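Local coordinates for protein pyroglutatmate porin OpdO (Pseudomonas aeruginosa, PDB 2Y0K) that probably forms a porin channel across the outer membrane, likely letting small solutes such as pyroglutamate pass, at residues Arg19-Asn24 with Arg380-Tyr385; Asp127-Pro132 with Lys159-Ser164; Gly265-Ser270 with Leu285-Gln290; Pro316-Met321 with Thr345-Val350. One frame throughout, in Å; residues are numbered along the deposited sequence.

Interaction 1: residues Arg19-Asn24 with Arg380-Tyr385. With C8E ((hydroxyethyloxy)tri(ethyloxy)octane), chain K.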
# COMPACT_ATOMS: atom_id res chain seq x y z
N ARG A 19 3.97 -16.60 -7.82
CA ARG A 19 3.56 -16.57 -6.42
C ARG A 19 2.70 -17.76 -6.07
O ARG A 19 1.67 -18.02 -6.70
CB ARG A 19 2.77 -15.30 -6.11
CG ARG A 19 3.52 -14.02 -6.31
CD ARG A 19 2.69 -12.87 -5.77
NE ARG A 19 3.37 -11.60 -5.88
CZ ARG A 19 2.75 -10.42 -5.85
NH1 ARG A 19 1.43 -10.38 -5.72
NH2 ARG A 19 3.45 -9.30 -5.96
N ASN A 20 3.12 -18.51 -5.06
CA ASN A 20 2.25 -19.50 -4.49
C ASN A 20 1.84 -18.99 -3.11
O ASN A 20 2.67 -18.56 -2.32
CB ASN A 20 2.95 -20.86 -4.41
CG ASN A 20 2.02 -21.97 -4.02
OD1 ASN A 20 1.88 -22.28 -2.84
ND2 ASN A 20 1.35 -22.58 -5.01
N PHE A 21 0.54 -19.03 -2.84
CA PHE A 21 -0.02 -18.26 -1.75
C PHE A 21 -1.06 -19.05 -0.96
O PHE A 21 -2.08 -19.48 -1.50
CB PHE A 21 -0.63 -16.97 -2.31
CG PHE A 21 -1.26 -16.09 -1.27
CD1 PHE A 21 -0.49 -15.25 -0.50
CD2 PHE A 21 -2.63 -16.08 -1.09
CE1 PHE A 21 -1.06 -14.43 0.47
CE2 PHE A 21 -3.22 -15.25 -0.13
CZ PHE A 21 -2.42 -14.43 0.65
N TYR A 22 -0.79 -19.24 0.32
CA TYR A 22 -1.75 -19.87 1.22
C TYR A 22 -2.19 -18.87 2.26
O TYR A 22 -1.37 -18.15 2.85
CB TYR A 22 -1.16 -21.10 1.92
CG TYR A 22 -2.12 -21.69 2.92
CD1 TYR A 22 -3.34 -22.22 2.52
CD2 TYR A 22 -1.82 -21.70 4.27
CE1 TYR A 22 -4.22 -22.75 3.43
CE2 TYR A 22 -2.70 -22.24 5.20
CZ TYR A 22 -3.90 -22.76 4.77
OH TYR A 22 -4.77 -23.29 5.69
N PHE A 23 -3.48 -18.83 2.50
CA PHE A 23 -4.07 -17.84 3.36
C PHE A 23 -5.12 -18.48 4.26
O PHE A 23 -5.99 -19.20 3.79
CB PHE A 23 -4.69 -16.75 2.49
CG PHE A 23 -5.61 -15.84 3.22
CD1 PHE A 23 -6.96 -16.15 3.34
CD2 PHE A 23 -5.15 -14.66 3.76
CE1 PHE A 23 -7.82 -15.31 4.01
CE2 PHE A 23 -6.00 -13.80 4.43
CZ PHE A 23 -7.34 -14.12 4.56
N ASN A 24 -5.04 -18.20 5.56
CA ASN A 24 -5.95 -18.79 6.55
C ASN A 24 -6.54 -17.78 7.53
O ASN A 24 -5.81 -17.03 8.17
CB ASN A 24 -5.22 -19.88 7.34
CG ASN A 24 -6.16 -20.67 8.22
OD1 ASN A 24 -6.64 -21.73 7.82
ND2 ASN A 24 -6.43 -20.15 9.41
N ARG A 380 -0.63 -16.02 6.69
CA ARG A 380 -0.32 -15.93 5.28
C ARG A 380 1.03 -16.54 5.05
O ARG A 380 1.99 -16.21 5.74
CB ARG A 380 -0.30 -14.47 4.82
CG ARG A 380 -1.58 -13.73 5.08
CD ARG A 380 -1.57 -12.34 4.45
NE ARG A 380 -2.56 -11.50 5.12
CZ ARG A 380 -3.18 -10.46 4.56
NH1 ARG A 380 -2.92 -10.12 3.31
NH2 ARG A 380 -4.08 -9.78 5.27
N LEU A 381 1.09 -17.44 4.06
CA LEU A 381 2.34 -18.04 3.61
C LEU A 381 2.49 -17.73 2.13
O LEU A 381 1.62 -18.07 1.33
CB LEU A 381 2.32 -19.55 3.83
CG LEU A 381 3.60 -20.33 3.51
CD1 LEU A 381 4.75 -19.82 4.34
CD2 LEU A 381 3.40 -21.83 3.76
N ILE A 382 3.58 -17.05 1.76
CA ILE A 382 3.81 -16.69 0.36
C ILE A 382 5.17 -17.17 -0.13
O ILE A 382 6.22 -16.79 0.41
CB ILE A 382 3.68 -15.16 0.13
CG1 ILE A 382 2.44 -14.60 0.83
CG2 ILE A 382 3.64 -14.84 -1.37
CD1 ILE A 382 2.69 -14.11 2.26
N LEU A 383 5.16 -18.02 -1.14
CA LEU A 383 6.38 -18.46 -1.81
C LEU A 383 6.47 -17.69 -3.12
O LEU A 383 5.53 -17.71 -3.91
CB LEU A 383 6.32 -19.95 -2.08
CG LEU A 383 7.54 -20.60 -2.74
CD1 LEU A 383 8.69 -20.62 -1.77
CD2 LEU A 383 7.23 -22.02 -3.22
N SER A 384 7.57 -16.97 -3.33
CA SER A 384 7.68 -16.12 -4.50
C SER A 384 9.00 -16.26 -5.23
O SER A 384 10.07 -16.36 -4.62
CB SER A 384 7.53 -14.67 -4.09
OG SER A 384 8.56 -14.37 -3.19
N TYR A 385 8.94 -16.23 -6.56
CA TYR A 385 10.13 -16.30 -7.38
C TYR A 385 10.04 -15.29 -8.53
O TYR A 385 9.07 -15.29 -9.28
CB TYR A 385 10.33 -17.73 -7.91
CG TYR A 385 11.58 -17.89 -8.73
CD1 TYR A 385 12.82 -17.99 -8.13
CD2 TYR A 385 11.52 -17.92 -10.12
CE1 TYR A 385 13.99 -18.12 -8.88
CE2 TYR A 385 12.68 -18.05 -10.89
CZ TYR A 385 13.91 -18.15 -10.26
OH TYR A 385 15.07 -18.27 -11.01
C1 C8E K . -7.09 -25.90 1.29
C2 C8E K . -5.89 -26.85 1.39
C3 C8E K . -4.65 -26.01 1.71
C4 C8E K . -3.46 -26.84 2.18
C5 C8E K . -2.24 -26.60 1.29
C6 C8E K . -1.30 -25.54 1.86
C7 C8E K . 0.09 -25.68 1.24
C8 C8E K . 1.08 -24.66 1.82
O9 C8E K . 1.66 -23.88 0.80
C10 C8E K . 3.01 -24.20 0.57
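Phe21 and Ile382 meet side by side on the lumen-facing side of two neighbouring strands, with Ile382 CG1 set 3.3 Å from Phe21 CD1, in the plane of the ring and at its edge. A chi1 of 180° turns the Phe21 ring toward the partner strand, so that its edge meets Ile382. At the next non-hydrogen-bonded pair, two residues on, the Phe23 ring edge lies against the aliphatic part of Arg380, CD2 to CG 3.9 Å. There the ring and guanidinium planes stand 83° apart, and Phe23 CE2 lies over one guanidinium face. On the other face of the sheet Asn20 pairs with Leu383 and Tyr22 with Leu381, CB to CB. A detergent chain crosses one face of the Tyr22 ring, its C3 lying 3.7 Å from Tyr22 CE1, consistent with this being the membrane-facing side.

Beneath, the backbones run antiparallel at 177°. Two hydrogen-bonded pairs supply four bonds, among them Asn20 N to Leu383 O at 2.8 Å and Leu381 N to Tyr22 O at 2.8 Å, the latter nearly straight. The strands are 13-27 and 376-388, the first and last of the barrel, so this seam closes it.

The polar ends are positioned from outside: Glu17 and Asp127 pair with Arg19, Glu378 with Arg380, Trp39 and Gln41 hold the Asn20 amide, and Asp37 takes the Tyr22 hydroxyl. The chemistry is therefore two-sided, with the detergent's alkyl chain on Tyr22 and the start of its ether head by Leu381, and on the inner face cationic groups whose charge is probably offset by Glu17, Asp127 and Glu378.

Interaction 2: residues Asp127-Pro132 with Lys159-Ser164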
# COMPACT_ATOMS: atom_id res chain seq x y z
N ASP A 127 -0.92 -4.60 -2.71
CA ASP A 127 -0.37 -5.83 -3.27
C ASP A 127 0.08 -6.77 -2.16
O ASP A 127 1.25 -7.15 -2.11
CB ASP A 127 0.80 -5.53 -4.22
CG ASP A 127 1.21 -6.76 -5.05
OD1 ASP A 127 0.41 -7.72 -5.17
OD2 ASP A 127 2.33 -6.76 -5.60
N THR A 128 -0.84 -7.16 -1.27
CA THR A 128 -0.50 -8.04 -0.16
C THR A 128 -1.24 -9.37 -0.23
O THR A 128 -1.28 -10.13 0.75
CB THR A 128 -0.79 -7.39 1.23
OG1 THR A 128 -2.15 -6.94 1.27
CG2 THR A 128 0.15 -6.23 1.52
N ARG A 129 -1.84 -9.62 -1.39
CA ARG A 129 -2.53 -10.88 -1.63
C ARG A 129 -1.84 -11.66 -2.77
O ARG A 129 -0.61 -11.67 -2.84
CB ARG A 129 -4.03 -10.64 -1.90
CG ARG A 129 -4.87 -11.93 -1.92
CD ARG A 129 -6.36 -11.68 -1.69
NE ARG A 129 -7.16 -12.87 -1.99
CZ ARG A 129 -8.48 -12.93 -1.92
NH1 ARG A 129 -9.19 -11.86 -1.57
NH2 ARG A 129 -9.11 -14.06 -2.21
N LEU A 130 -2.59 -12.29 -3.66
CA LEU A 130 -1.97 -13.09 -4.72
C LEU A 130 -1.56 -12.21 -5.89
O LEU A 130 -0.42 -12.25 -6.36
CB LEU A 130 -2.92 -14.19 -5.20
CG LEU A 130 -2.34 -15.12 -6.29
CD1 LEU A 130 -1.27 -16.08 -5.75
CD2 LEU A 130 -3.48 -15.88 -6.98
N LEU A 131 -2.52 -11.41 -6.35
CA LEU A 131 -2.34 -10.50 -7.47
C LEU A 131 -2.70 -9.09 -7.00
O LEU A 131 -3.56 -8.92 -6.15
CB LEU A 131 -3.24 -10.94 -8.63
CG LEU A 131 -3.03 -12.35 -9.17
CD1 LEU A 131 -4.13 -12.73 -10.16
CD2 LEU A 131 -1.65 -12.48 -9.83
N PRO A 132 -2.03 -8.08 -7.57
CA PRO A 132 -2.18 -6.68 -7.14
C PRO A 132 -3.50 -6.01 -7.53
O PRO A 132 -4.11 -6.34 -8.55
CB PRO A 132 -1.03 -5.97 -7.88
CG PRO A 132 -0.73 -6.87 -9.06
CD PRO A 132 -0.95 -8.25 -8.56
N LYS A 159 -9.82 -2.04 -9.62
CA LYS A 159 -9.87 -3.47 -9.80
C LYS A 159 -9.27 -4.12 -8.56
O LYS A 159 -8.05 -4.15 -8.39
CB LYS A 159 -9.10 -3.90 -11.05
CG LYS A 159 -8.78 -5.38 -11.10
CD LYS A 159 -7.43 -5.61 -11.76
CE LYS A 159 -6.77 -6.88 -11.28
NZ LYS A 159 -6.50 -6.88 -9.82
N LEU A 160 -10.15 -4.61 -7.69
CA LEU A 160 -9.76 -5.28 -6.47
C LEU A 160 -8.69 -6.34 -6.74
O LEU A 160 -8.68 -6.97 -7.80
CB LEU A 160 -10.98 -5.94 -5.83
CG LEU A 160 -11.77 -5.09 -4.84
CD1 LEU A 160 -11.64 -3.61 -5.16
CD2 LEU A 160 -13.24 -5.55 -4.82
N ASN A 161 -7.79 -6.52 -5.78
CA ASN A 161 -6.69 -7.46 -5.91
C ASN A 161 -7.14 -8.87 -6.31
O ASN A 161 -6.47 -9.53 -7.09
CB ASN A 161 -5.84 -7.49 -4.63
CG ASN A 161 -6.69 -7.61 -3.36
OD1 ASN A 161 -7.81 -8.14 -3.37
ND2 ASN A 161 -6.15 -7.11 -2.25
N SER A 162 -8.29 -9.31 -5.79
CA SER A 162 -8.78 -10.67 -6.01
C SER A 162 -9.67 -10.84 -7.25
O SER A 162 -10.10 -11.97 -7.53
CB SER A 162 -9.54 -11.17 -4.79
OG SER A 162 -10.78 -10.51 -4.68
N SER A 163 -9.97 -9.76 -7.96
CA SER A 163 -10.85 -9.86 -9.13
C SER A 163 -10.25 -9.33 -10.44
O SER A 163 -9.22 -8.65 -10.45
CB SER A 163 -12.23 -9.24 -8.87
OG SER A 163 -12.12 -7.92 -8.37
N SER A 164 -10.91 -9.66 -11.55
CA SER A 164 -10.41 -9.32 -12.87
C SER A 164 -11.01 -8.04 -13.40
O SER A 164 -10.46 -7.42 -14.31
CB SER A 164 -10.69 -10.46 -13.86
OG SER A 164 -12.08 -10.75 -13.93
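Two loops of the barrel interior meet here, 127-132 ahead of strand 134-136 and one that makes a type I beta turn from Leu160 to Ser163; Lys159, just before the turn, links them through NZ to Pro132 O at 2.8 Å. The donor is tilted 19° from that carbonyl plane. The same ammonium reaches back to Leu160 O at 3.0 Å, from above the carbonyl plane; the turn's own bond, Ser163 N to Leu160 O, comes from the opposite face, so one oxygen is gripped from two sides. A lysine chain bent at chi2 and chi4 brings NZ to both acceptors, and Tyr95 OH is a further partner.

Side-chain packing on strands 13-27 and 36-48 shows that 127-132 lies against the barrel wall. In OprD-family porins, loops folded inward narrow the channel, and this pair may do the same. Asn161 inserts its CB 3.1 Å from Leu131 O, while its side chain crosses that of Arg129 at about a right angle and its ND2 bonds to Asn126. Ser162 CB sits over one face of the Arg129 guanidinium, 3.3 Å from NH1. Asp93 and Glu38 form salt bridges with Arg129 NE and NH2, fixing the rotation of the flat group against which Ser162 rests.

Interaction 3: residues Gly265-Ser270 with Leu285-Gln290. With C8E ((hydroxyethyloxy)tri(ethyloxy)octane), chain F.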
# COMPACT_ATOMS: atom_id res chain seq x y z
N GLY A 265 4.92 4.07 17.35
CA GLY A 265 3.95 4.84 16.60
C GLY A 265 2.78 5.29 17.46
O GLY A 265 2.35 4.59 18.39
N TYR A 266 2.27 6.47 17.14
CA TYR A 266 1.08 6.96 17.80
C TYR A 266 0.09 7.48 16.77
O TYR A 266 0.46 8.22 15.86
CB TYR A 266 1.43 8.06 18.82
CG TYR A 266 0.19 8.66 19.44
CD1 TYR A 266 -0.46 8.04 20.50
CD2 TYR A 266 -0.35 9.84 18.95
CE1 TYR A 266 -1.60 8.58 21.06
CE2 TYR A 266 -1.48 10.40 19.50
CZ TYR A 266 -2.11 9.77 20.55
OH TYR A 266 -3.25 10.33 21.09
N GLN A 267 -1.18 7.11 16.95
CA GLN A 267 -2.24 7.47 16.01
C GLN A 267 -3.54 7.87 16.74
O GLN A 267 -3.93 7.25 17.74
CB GLN A 267 -2.49 6.31 15.06
CG GLN A 267 -3.46 6.55 13.91
CD GLN A 267 -3.34 5.47 12.82
OE1 GLN A 267 -2.37 5.49 12.03
NE2 GLN A 267 -4.29 4.53 12.77
N ARG A 268 -4.20 8.91 16.25
CA ARG A 268 -5.45 9.35 16.84
C ARG A 268 -6.41 9.79 15.75
O ARG A 268 -6.10 10.66 14.93
CB ARG A 268 -5.21 10.48 17.87
CG ARG A 268 -6.48 11.22 18.38
CD ARG A 268 -7.53 10.31 19.04
NE ARG A 268 -8.12 10.94 20.23
CZ ARG A 268 -9.38 11.39 20.34
NH1 ARG A 268 -10.24 11.27 19.33
NH2 ARG A 268 -9.78 11.94 21.48
N ILE A 269 -7.57 9.15 15.73
CA ILE A 269 -8.58 9.46 14.73
C ILE A 269 -9.68 10.27 15.45
O ILE A 269 -10.04 9.96 16.58
CB ILE A 269 -9.11 8.15 14.06
CG1 ILE A 269 -8.26 7.75 12.84
CG2 ILE A 269 -10.52 8.33 13.56
CD1 ILE A 269 -6.78 7.53 13.07
N SER A 270 -10.19 11.32 14.80
CA SER A 270 -11.12 12.27 15.42
C SER A 270 -12.30 12.63 14.51
O SER A 270 -12.25 12.42 13.29
CB SER A 270 -10.40 13.57 15.78
OG SER A 270 -9.70 13.43 17.00
N LEU A 285 -2.00 5.34 7.07
CA LEU A 285 -2.05 5.51 8.52
C LEU A 285 -0.80 4.86 9.12
O LEU A 285 -0.43 3.75 8.74
CB LEU A 285 -3.31 4.84 9.06
CG LEU A 285 -4.62 5.48 8.60
CD1 LEU A 285 -5.83 4.65 9.04
CD2 LEU A 285 -4.72 6.90 9.15
N VAL A 286 -0.15 5.53 10.07
CA VAL A 286 1.08 4.93 10.60
C VAL A 286 0.87 3.61 11.34
O VAL A 286 1.81 2.82 11.46
CB VAL A 286 1.89 5.90 11.51
CG1 VAL A 286 2.17 7.20 10.77
CG2 VAL A 286 1.17 6.14 12.83
N ASN A 287 -0.34 3.36 11.84
CA ASN A 287 -0.64 2.12 12.56
C ASN A 287 -1.48 1.14 11.75
O ASN A 287 -2.12 0.25 12.30
CB ASN A 287 -1.31 2.41 13.92
CG ASN A 287 -0.35 3.04 14.92
OD1 ASN A 287 -0.77 3.59 15.95
ND2 ASN A 287 0.95 2.95 14.64
N PHE A 288 -1.48 1.33 10.43
CA PHE A 288 -2.07 0.36 9.51
C PHE A 288 -1.13 -0.84 9.44
O PHE A 288 0.04 -0.70 9.12
CB PHE A 288 -2.24 1.01 8.12
CG PHE A 288 -2.57 0.03 7.02
CD1 PHE A 288 -3.70 -0.79 7.10
CD2 PHE A 288 -1.77 -0.05 5.89
CE1 PHE A 288 -4.01 -1.69 6.07
CE2 PHE A 288 -2.06 -0.93 4.85
CZ PHE A 288 -3.17 -1.76 4.94
N ILE A 289 -1.63 -2.02 9.77
CA ILE A 289 -0.76 -3.19 9.80
C ILE A 289 -1.41 -4.36 9.05
O ILE A 289 -2.21 -4.13 8.14
CB ILE A 289 -0.36 -3.55 11.24
CG1 ILE A 289 -1.59 -3.80 12.10
CG2 ILE A 289 0.47 -2.43 11.85
CD1 ILE A 289 -1.24 -4.25 13.48
N GLN A 290 -1.08 -5.60 9.43
CA GLN A 290 -1.49 -6.76 8.61
C GLN A 290 -2.99 -6.82 8.34
O GLN A 290 -3.41 -7.05 7.21
CB GLN A 290 -1.00 -8.10 9.17
CG GLN A 290 -1.39 -9.32 8.31
CD GLN A 290 -0.74 -10.63 8.77
OE1 GLN A 290 0.32 -10.63 9.38
NE2 GLN A 290 -1.38 -11.75 8.47
O9 C8E F . 5.50 14.89 18.36
C10 C8E F . 5.10 13.54 18.28
C11 C8E F . 3.79 13.32 19.03
O12 C8E F . 3.59 11.93 19.22
C13 C8E F . 3.12 11.62 20.51
C14 C8E F . 1.70 12.15 20.67
O15 C8E F . 1.31 12.12 22.03
C16 C8E F . 0.88 10.84 22.46
C17 C8E F . -0.25 11.01 23.48
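Gln267 OE1 takes a hydrogen bond from Asn287 N at 2.9 Å, with an N-H...O angle of 164°. The donor stands 47° out of the carbonyl plane, so the bond does not follow a lone pair. Val286 N is also close to this oxygen, 3.0 Å, but its angle is too poor for a bond. An extended side chain, with CG anti to the backbone N (chi1 -173°), carries the Gln267 amide from the strand into the type I turn spanning Leu285 to Phe288. The other end of that amide is held too: NE2 donates to the carbonyls of Asp293 and Phe294.

Asn287 slides past Gln267 in the opposite direction, bringing OD1 to 3.3 Å from Gln267 CB; Ser301 OG bonds to that OD1. Leu285 CB lies 3.2 Å from Gln267 OE1, its chain crossing the glutamine at about a right angle. Val286 CG2 approaches Tyr266 O at 3.7 Å.

On the reverse side of the strand, a detergent molecule lies over the Tyr266 ring, its C16 above the ring centre. The alternation of an outward, detergent-covered tyrosine with an inward glutamine is that of a transmembrane beta-barrel wall, here anchoring a loop folded into the lumen.

Interaction 4: residues Pro316-Met321 with Thr345-Val350. With C8E ((hydroxyethyloxy)tri(ethyloxy)octane), chain J.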
# COMPACT_ATOMS: atom_id res chain seq x y z
N PRO A 316 22.37 -13.92 5.57
CA PRO A 316 21.72 -12.98 4.65
C PRO A 316 20.48 -13.63 4.07
O PRO A 316 20.50 -14.82 3.74
CB PRO A 316 22.77 -12.77 3.55
CG PRO A 316 24.06 -13.26 4.12
CD PRO A 316 23.70 -14.34 5.09
N GLY A 317 19.40 -12.88 3.96
CA GLY A 317 18.19 -13.42 3.41
C GLY A 317 17.15 -13.77 4.46
O GLY A 317 15.97 -13.89 4.15
N LEU A 318 17.60 -13.96 5.70
CA LEU A 318 16.67 -14.25 6.79
C LEU A 318 16.20 -12.95 7.43
O LEU A 318 17.00 -12.08 7.76
CB LEU A 318 17.35 -15.13 7.85
CG LEU A 318 16.52 -15.54 9.07
CD1 LEU A 318 15.18 -16.13 8.68
CD2 LEU A 318 17.32 -16.54 9.90
N SER A 319 14.89 -12.79 7.59
CA SER A 319 14.37 -11.59 8.25
C SER A 319 13.31 -11.93 9.27
O SER A 319 12.61 -12.93 9.15
CB SER A 319 13.81 -10.60 7.23
OG SER A 319 12.87 -11.24 6.38
N PHE A 320 13.18 -11.06 10.27
CA PHE A 320 12.15 -11.22 11.29
C PHE A 320 11.61 -9.86 11.65
O PHE A 320 12.36 -8.88 11.77
CB PHE A 320 12.72 -11.92 12.53
CG PHE A 320 11.81 -11.87 13.72
CD1 PHE A 320 10.85 -12.85 13.93
CD2 PHE A 320 11.92 -10.86 14.65
CE1 PHE A 320 10.02 -12.81 15.03
CE2 PHE A 320 11.09 -10.81 15.76
CZ PHE A 320 10.14 -11.79 15.95
N MET A 321 10.29 -9.80 11.79
CA MET A 321 9.62 -8.58 12.21
C MET A 321 8.51 -8.94 13.20
O MET A 321 7.79 -9.93 13.03
CB MET A 321 9.04 -7.86 10.99
CG MET A 321 8.38 -6.52 11.30
SD MET A 321 6.69 -6.65 11.92
CE MET A 321 5.83 -7.33 10.50
N THR A 345 3.53 -11.04 13.31
CA THR A 345 4.90 -11.53 13.21
C THR A 345 5.21 -11.97 11.77
O THR A 345 4.46 -12.77 11.19
CB THR A 345 5.13 -12.70 14.19
OG1 THR A 345 4.68 -12.31 15.50
CG2 THR A 345 6.60 -13.07 14.26
N ASP A 346 6.28 -11.42 11.20
CA ASP A 346 6.76 -11.83 9.88
C ASP A 346 8.09 -12.58 9.98
O ASP A 346 9.08 -12.06 10.52
CB ASP A 346 6.98 -10.61 8.97
CG ASP A 346 5.69 -10.03 8.43
OD1 ASP A 346 4.61 -10.31 8.98
OD2 ASP A 346 5.77 -9.27 7.44
N LEU A 347 8.11 -13.79 9.45
CA LEU A 347 9.33 -14.57 9.35
C LEU A 347 9.58 -14.90 7.88
O LEU A 347 8.72 -15.49 7.21
CB LEU A 347 9.20 -15.85 10.18
CG LEU A 347 10.39 -16.82 10.23
CD1 LEU A 347 11.66 -16.13 10.73
CD2 LEU A 347 10.06 -18.01 11.12
N GLY A 348 10.74 -14.53 7.36
CA GLY A 348 11.00 -14.70 5.95
C GLY A 348 12.42 -15.11 5.59
O GLY A 348 13.39 -14.71 6.24
N TYR A 349 12.53 -15.90 4.53
CA TYR A 349 13.83 -16.28 4.00
C TYR A 349 13.92 -16.16 2.48
O TYR A 349 13.06 -16.66 1.76
CB TYR A 349 14.22 -17.70 4.42
CG TYR A 349 15.66 -17.98 4.07
CD1 TYR A 349 16.68 -17.44 4.84
CD2 TYR A 349 16.00 -18.73 2.95
CE1 TYR A 349 18.01 -17.66 4.53
CE2 TYR A 349 17.34 -18.96 2.63
CZ TYR A 349 18.33 -18.42 3.43
OH TYR A 349 19.66 -18.63 3.14
N VAL A 350 14.98 -15.52 2.01
CA VAL A 350 15.29 -15.51 0.58
C VAL A 350 16.55 -16.33 0.28
O VAL A 350 17.62 -16.06 0.82
CB VAL A 350 15.43 -14.07 0.03
CG1 VAL A 350 15.82 -14.11 -1.44
CG2 VAL A 350 14.13 -13.29 0.20
C1 C8E J . 9.51 -19.25 6.93
C2 C8E J . 11.00 -18.94 7.00
C3 C8E J . 11.77 -20.09 7.65
C4 C8E J . 13.28 -19.85 7.67
C5 C8E J . 13.94 -20.56 8.85
C6 C8E J . 15.16 -19.82 9.39
C7 C8E J . 16.49 -20.36 8.84
C8 C8E J . 16.53 -20.37 7.31
O9 C8E J . 17.81 -19.96 6.84
C10 C8E J . 18.67 -21.03 6.51
C11 C8E J . 20.05 -20.47 6.13
O12 C8E J . 20.91 -21.51 5.71
C13 C8E J . 21.16 -21.49 4.32
O HOH W 1 21.45 -17.23 4.29
O HOH W 2 10.36 -10.77 8.09
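Met321 and Asp346 form the close inner-face end of the contact: their side chains lie side by side, and the methyl CE of Met321 comes 3.4 Å from Asp346 CG. Bends at chi2 (-82°) and chi3 curl the methionine back over the carboxylate. On the opposite face Phe320 CE1 touches Thr345 CG2 at 3.5 Å, and Leu318 packs CB at the ring edge of Tyr349, 3.9 Å from CD1. The antiparallel ladder beneath is regular, with Ser319 N to Gly348 O at 2.8 Å; Gly348, lacking a side chain, lets Ser319 OG sit close by. Water 2 links Ser319 OG with Asp346 O, the latter weakly.

Towards Pro316 and Val350 the contact becomes solvent-exposed. Val350 N still donates to Gly317 O (2.9 Å), but from 40° above the carbonyl plane. Water 1 bridges Pro316 O, to which it donates, and Tyr349 OH at 2.5 Å.

Detergent follows the Leu347 and Tyr349 side, its O9 over one face of the Tyr349 ring, 3.3 Å from CE1. The chemistry implies an amphipathic margin: Tyr349 offers its ring to the amphiphile and its hydroxyl to water, consistent with an aromatic-girdle position at the membrane boundary.

All four contacts belong to one antiparallel barrel. Interaction 1 joins strands 13-27 and 376-388, the chain's two ends, so interactions 2, 3 and 4 follow in series between its halves. Interaction 4 ties the hairpin of strands 318-332 and 335-350 at its open end, its centre about 14 Å from that of interaction 1. Interactions 2 and 3 instead attach inward loops and lie on opposite sides of the chain's centre, centres about 23 Å apart. Interaction 2 reaches the seam directly: Arg19 NH1 meets Leu130 O at 2.7 Å, and Arg19 NH2 pairs with Asp127 OD2. The seam's arginines thus touch both lumen loops, by salt bridge and hydrogen bond in interaction 2 and by packing alone, Arg380 on Gln290, in interaction 3.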